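Local coordinates for protein HTP-2 (Caenorhabditis elegans, PDB 4TZM) that binds a closure-motif peptide of HTP-3 through its HORMA domain and probably helps to assemble the meiotic chromosome axis, at residues Leu92-Ala95 and Ala96-Thr100; Met171-Ile174 and Val175-Gln179. All coordinates share one frame; numbering follows the deposited sequence.

Interaction 1 (Leu92-Ala95 and Ala96-Thr100); sequences LLRA and AGDAT
Leu92 O accepts Ala96 N at 3.1 Å, the first of the i to i+4 backbone bonds that join 92-95 to 96-99 within helix 84-102, one of the helices of the HORMA domain. The Leu92 side chain points away from 96-100 and packs on a polar side chain of the bound peptide. Leu93 O takes Gly97 N at 3.0 Å, while the leucine's isobutyl group packs on Ile46 and Phe50 of helix 35-56. Arg94 meets Asp98 twice, through backbone and side chain. Its carbonyl O receives Asp98 N at 2.8 Å, and its NE reaches Asp98 OD1 at 3.4 Å in a salt bridge whose hydrogen bond is weak. Two torsions explain this reach: CG lies opposite the backbone N (chi1 177°), and a bend at chi2 (69°) turns the chain so that NE comes alongside the carboxylate. OD1 sits at the guanidinium edge, near its plane, and the two flat groups are 67° apart. Of the side-chain atoms only Arg94 NE and Asp98 OD1 are bonded, Arg94 NE standing 3.8 Å from Asp98 OD2, which makes the pairing single-pronged and not a bidentate one. Both side chains also touch Ile43 of helix 35-56. With the carboxylate removed, an alanine at Asp98 would probably leave the Arg94 guanidinium without this charged mate and freer to swing about its chain. Ala95 O accepts Ala99 N only weakly, at 3.4 Å, and the methyl groups of both alanines rest on Ile211. Further along, Gly97 O accepts both Thr100 N and Thr100 OG1, the hydroxyl lying in the carbonyl plane at 2.8 Å from Gly97 O.

Interaction 2 (Met171-Ile174 and Val175-Gln179); sequences MVTI and VRSVQ
Met171 O to Val175 N, at 3.2 Å and nearly straight (169°), begins four consecutive i to i+4 backbone bonds joining 171-174 to 175-179; the one from Val178 N to Ile174 O is shortest, at 2.8 Å. Thr173 O carries an extra bond. Ser177 N and Ser177 OG, the latter at 3.1 Å, approach Thr173 O from opposite faces of its carbonyl plane, and the hydroxyl gets there because OG stands beside its own backbone N (chi1 -72°). This serine-to-backbone bond falls within helix 164-185 of the HORMA domain, whose buried side faces helix 35-56 and strand 228-235. On that side Met171, bent at chi2 and chi3, brings SD obliquely to 3.9 Å from Val175 CG2 and also packs on Phe41 and Leu235. Ile174 follows one turn later, resting on Val49 and Ile232, with its CG2 only loosely approached by Val178 CG2. Val172 and Arg176 run side by side toward a different side of the helix. There Val172 CG1 meets the guanidinium in plane at its edge, 3.4 Å from Arg176 NH1.

Interaction 1 and interaction 2 each lie within a single helix, 84-102 and 164-185, on opposite sides of the chain's centre. Their centres are 21 Å apart and their nearest atoms about 12 Å, so they do not touch. What relates them is helix 35-56, which receives side chains from both and to which interaction 2 adds the packing of Met171 on Ala45. Their other neighbours differ, with Ala96 and Ala99 meeting strand 105-113 and Ile174 and Val178 meeting strand 228-235. The packing of Leu92 places that end of interaction 1 at the bound HTP-3 peptide.

Interaction 1 (Leu92-Ala95 and Ala96-Thr100)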
loop_
_atom_site.group_PDB
_atom_site.type_symbol
_atom_site.label_atom_id
_atom_site.label_comp_id
_atom_site.label_asym_id
_atom_site.label_seq_id
_atom_site.Cartn_x
_atom_site.Cartn_y
_atom_site.Cartn_z
ATOM N N LEU A 92 -12.845 -1.021 0.303
ATOM C CA LEU A 92 -12.173 -0.256 -0.734
ATOM C C LEU A 92 -10.780 -0.820 -0.971
ATOM O O LEU A 92 -10.413 -1.143 -2.099
ATOM C CB LEU A 92 -12.068 1.219 -0.347
ATOM C CG LEU A 92 -13.345 2.044 -0.341
ATOM C CD1 LEU A 92 -13.038 3.438 0.167
ATOM C CD2 LEU A 92 -13.913 2.100 -1.746
ATOM N N LEU A 93 -10.025 -0.960 0.113
ATOM C CA LEU A 93 -8.642 -1.402 0.038
ATOM C C LEU A 93 -8.548 -2.849 -0.429
ATOM O O LEU A 93 -7.603 -3.215 -1.123
ATOM C CB LEU A 93 -7.956 -1.234 1.393
ATOM C CG LEU A 93 -7.968 0.201 1.912
ATOM C CD1 LEU A 93 -7.325 0.281 3.288
ATOM C CD2 LEU A 93 -7.268 1.119 0.921
ATOM N N ARG A 94 -9.535 -3.663 -0.060
ATOM C CA ARG A 94 -9.548 -5.072 -0.443
ATOM C C ARG A 94 -9.853 -5.207 -1.929
ATOM O O ARG A 94 -9.274 -6.048 -2.620
ATOM C CB ARG A 94 -10.571 -5.853 0.382
ATOM C CG ARG A 94 -10.702 -7.318 -0.019
ATOM C CD ARG A 94 -9.449 -8.108 0.341
ATOM N NE ARG A 94 -9.500 -9.484 -0.150
ATOM C CZ ARG A 94 -10.138 -10.475 0.468
ATOM N NH1 ARG A 94 -10.788 -10.244 1.602
ATOM N NH2 ARG A 94 -10.134 -11.697 -0.052
ATOM N N ALA A 95 -10.765 -4.369 -2.415
ATOM C CA ALA A 95 -11.119 -4.367 -3.831
ATOM C C ALA A 95 -9.916 -4.011 -4.693
ATOM O O ALA A 95 -9.674 -4.643 -5.717
ATOM C CB ALA A 95 -12.264 -3.398 -4.096
ATOM N N ALA A 96 -9.175 -2.989 -4.278
ATOM C CA ALA A 96 -7.997 -2.547 -5.016
ATOM C C ALA A 96 -6.917 -3.622 -4.973
ATOM O O ALA A 96 -6.264 -3.904 -5.980
ATOM C CB ALA A 96 -7.475 -1.241 -4.453
ATOM N N GLY A 97 -6.746 -4.224 -3.800
ATOM C CA GLY A 97 -5.843 -5.346 -3.637
ATOM C C GLY A 97 -6.201 -6.550 -4.490
ATOM O O GLY A 97 -5.315 -7.221 -5.020
ATOM N N ASP A 98 -7.493 -6.834 -4.632
ATOM C CA ASP A 98 -7.915 -7.984 -5.431
ATOM C C ASP A 98 -7.536 -7.799 -6.893
ATOM O O ASP A 98 -7.350 -8.771 -7.623
ATOM C CB ASP A 98 -9.423 -8.222 -5.306
ATOM C CG ASP A 98 -9.799 -8.938 -4.020
ATOM O OD1 ASP A 98 -8.955 -9.683 -3.479
ATOM O OD2 ASP A 98 -10.942 -8.760 -3.549
ATOM N N ALA A 99 -7.410 -6.546 -7.312
ATOM C CA ALA A 99 -7.039 -6.234 -8.684
ATOM C C ALA A 99 -5.569 -6.546 -8.995
ATOM O O ALA A 99 -5.175 -6.535 -10.160
ATOM C CB ALA A 99 -7.340 -4.774 -8.984
ATOM N N THR A 100 -4.756 -6.827 -7.977
ATOM C CA THR A 100 -3.371 -7.215 -8.251
ATOM C C THR A 100 -3.300 -8.682 -8.671
ATOM O O THR A 100 -2.329 -9.102 -9.299
ATOM C CB THR A 100 -2.417 -6.991 -7.042
ATOM O OG1 THR A 100 -2.767 -7.865 -5.963
ATOM C CG2 THR A 100 -2.453 -5.547 -6.572
#

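Interaction 2 (Met171-Ile174 and Val175-Gln179)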
loop_
_atom_site.group_PDB
_atom_site.type_symbol
_atom_site.label_atom_id
_atom_site.label_comp_id
_atom_site.label_asym_id
_atom_site.label_seq_id
_atom_site.Cartn_x
_atom_site.Cartn_y
_atom_site.Cartn_z
ATOM N N MET A 171 8.714 -4.960 4.961
ATOM C CA MET A 171 7.424 -4.549 5.515
ATOM C C MET A 171 7.605 -3.811 6.838
ATOM O O MET A 171 6.943 -2.804 7.094
ATOM C CB MET A 171 6.513 -5.761 5.708
ATOM C CG MET A 171 5.225 -5.464 6.461
ATOM S SD MET A 171 4.222 -4.206 5.648
ATOM C CE MET A 171 3.967 -4.960 4.056
ATOM N N VAL A 172 8.505 -4.320 7.672
ATOM C CA VAL A 172 8.853 -3.673 8.930
ATOM C C VAL A 172 9.430 -2.279 8.683
ATOM O O VAL A 172 9.092 -1.324 9.384
ATOM C CB VAL A 172 9.851 -4.535 9.728
ATOM C CG1 VAL A 172 10.571 -3.704 10.783
ATOM C CG2 VAL A 172 9.134 -5.724 10.356
ATOM N N THR A 173 10.282 -2.166 7.670
ATOM C CA THR A 173 10.876 -0.884 7.289
ATOM C C THR A 173 9.826 0.140 6.851
ATOM O O THR A 173 9.887 1.308 7.235
ATOM C CB THR A 173 11.903 -1.068 6.151
ATOM O OG1 THR A 173 13.074 -1.711 6.668
ATOM C CG2 THR A 173 12.290 0.275 5.543
ATOM N N ILE A 174 8.864 -0.302 6.047
ATOM C CA ILE A 174 7.837 0.592 5.521
ATOM C C ILE A 174 6.988 1.178 6.649
ATOM O O ILE A 174 6.786 2.394 6.713
ATOM C CB ILE A 174 6.926 -0.129 4.498
ATOM C CG1 ILE A 174 7.615 -0.189 3.134
ATOM C CG2 ILE A 174 5.582 0.582 4.369
ATOM C CD1 ILE A 174 6.815 -0.916 2.075
ATOM N N VAL A 175 6.526 0.312 7.547
ATOM C CA VAL A 175 5.665 0.720 8.654
ATOM C C VAL A 175 6.399 1.610 9.657
ATOM O O VAL A 175 5.832 2.577 10.170
ATOM C CB VAL A 175 5.084 -0.505 9.369
ATOM C CG1 VAL A 175 4.185 -0.074 10.519
ATOM C CG2 VAL A 175 4.313 -1.356 8.367
ATOM N N ARG A 176 7.665 1.299 9.917
ATOM C CA ARG A 176 8.488 2.156 10.764
ATOM C C ARG A 176 8.675 3.525 10.121
ATOM O O ARG A 176 8.540 4.549 10.784
ATOM C CB ARG A 176 9.851 1.512 11.039
ATOM C CG ARG A 176 9.868 0.598 12.256
ATOM C CD ARG A 176 11.292 0.273 12.690
ATOM N NE ARG A 176 11.367 -0.042 14.115
ATOM C CZ ARG A 176 11.358 -1.274 14.615
ATOM N NH1 ARG A 176 11.287 -2.322 13.805
ATOM N NH2 ARG A 176 11.427 -1.458 15.926
ATOM N N SER A 177 8.976 3.540 8.828
ATOM C CA SER A 177 9.182 4.798 8.118
ATOM C C SER A 177 7.902 5.631 8.075
ATOM O O SER A 177 7.948 6.848 8.225
ATOM C CB SER A 177 9.697 4.539 6.700
ATOM O OG SER A 177 11.045 4.096 6.722
ATOM N N VAL A 178 6.762 4.974 7.878
ATOM C CA VAL A 178 5.479 5.669 7.891
ATOM C C VAL A 178 5.230 6.313 9.252
ATOM O O VAL A 178 4.963 7.514 9.337
ATOM C CB VAL A 178 4.310 4.721 7.541
ATOM C CG1 VAL A 178 2.979 5.340 7.941
ATOM C CG2 VAL A 178 4.320 4.400 6.060
ATOM N N GLN A 179 5.333 5.518 10.313
ATOM C CA GLN A 179 5.144 6.035 11.664
ATOM C C GLN A 179 6.131 7.150 11.986
ATOM O O GLN A 179 5.780 8.112 12.659
ATOM C CB GLN A 179 5.275 4.913 12.691
ATOM C CG GLN A 179 4.177 3.871 12.584
ATOM C CD GLN A 179 4.385 2.705 13.522
ATOM O OE1 GLN A 179 5.453 2.557 14.116
ATOM N NE2 GLN A 179 3.362 1.868 13.664
#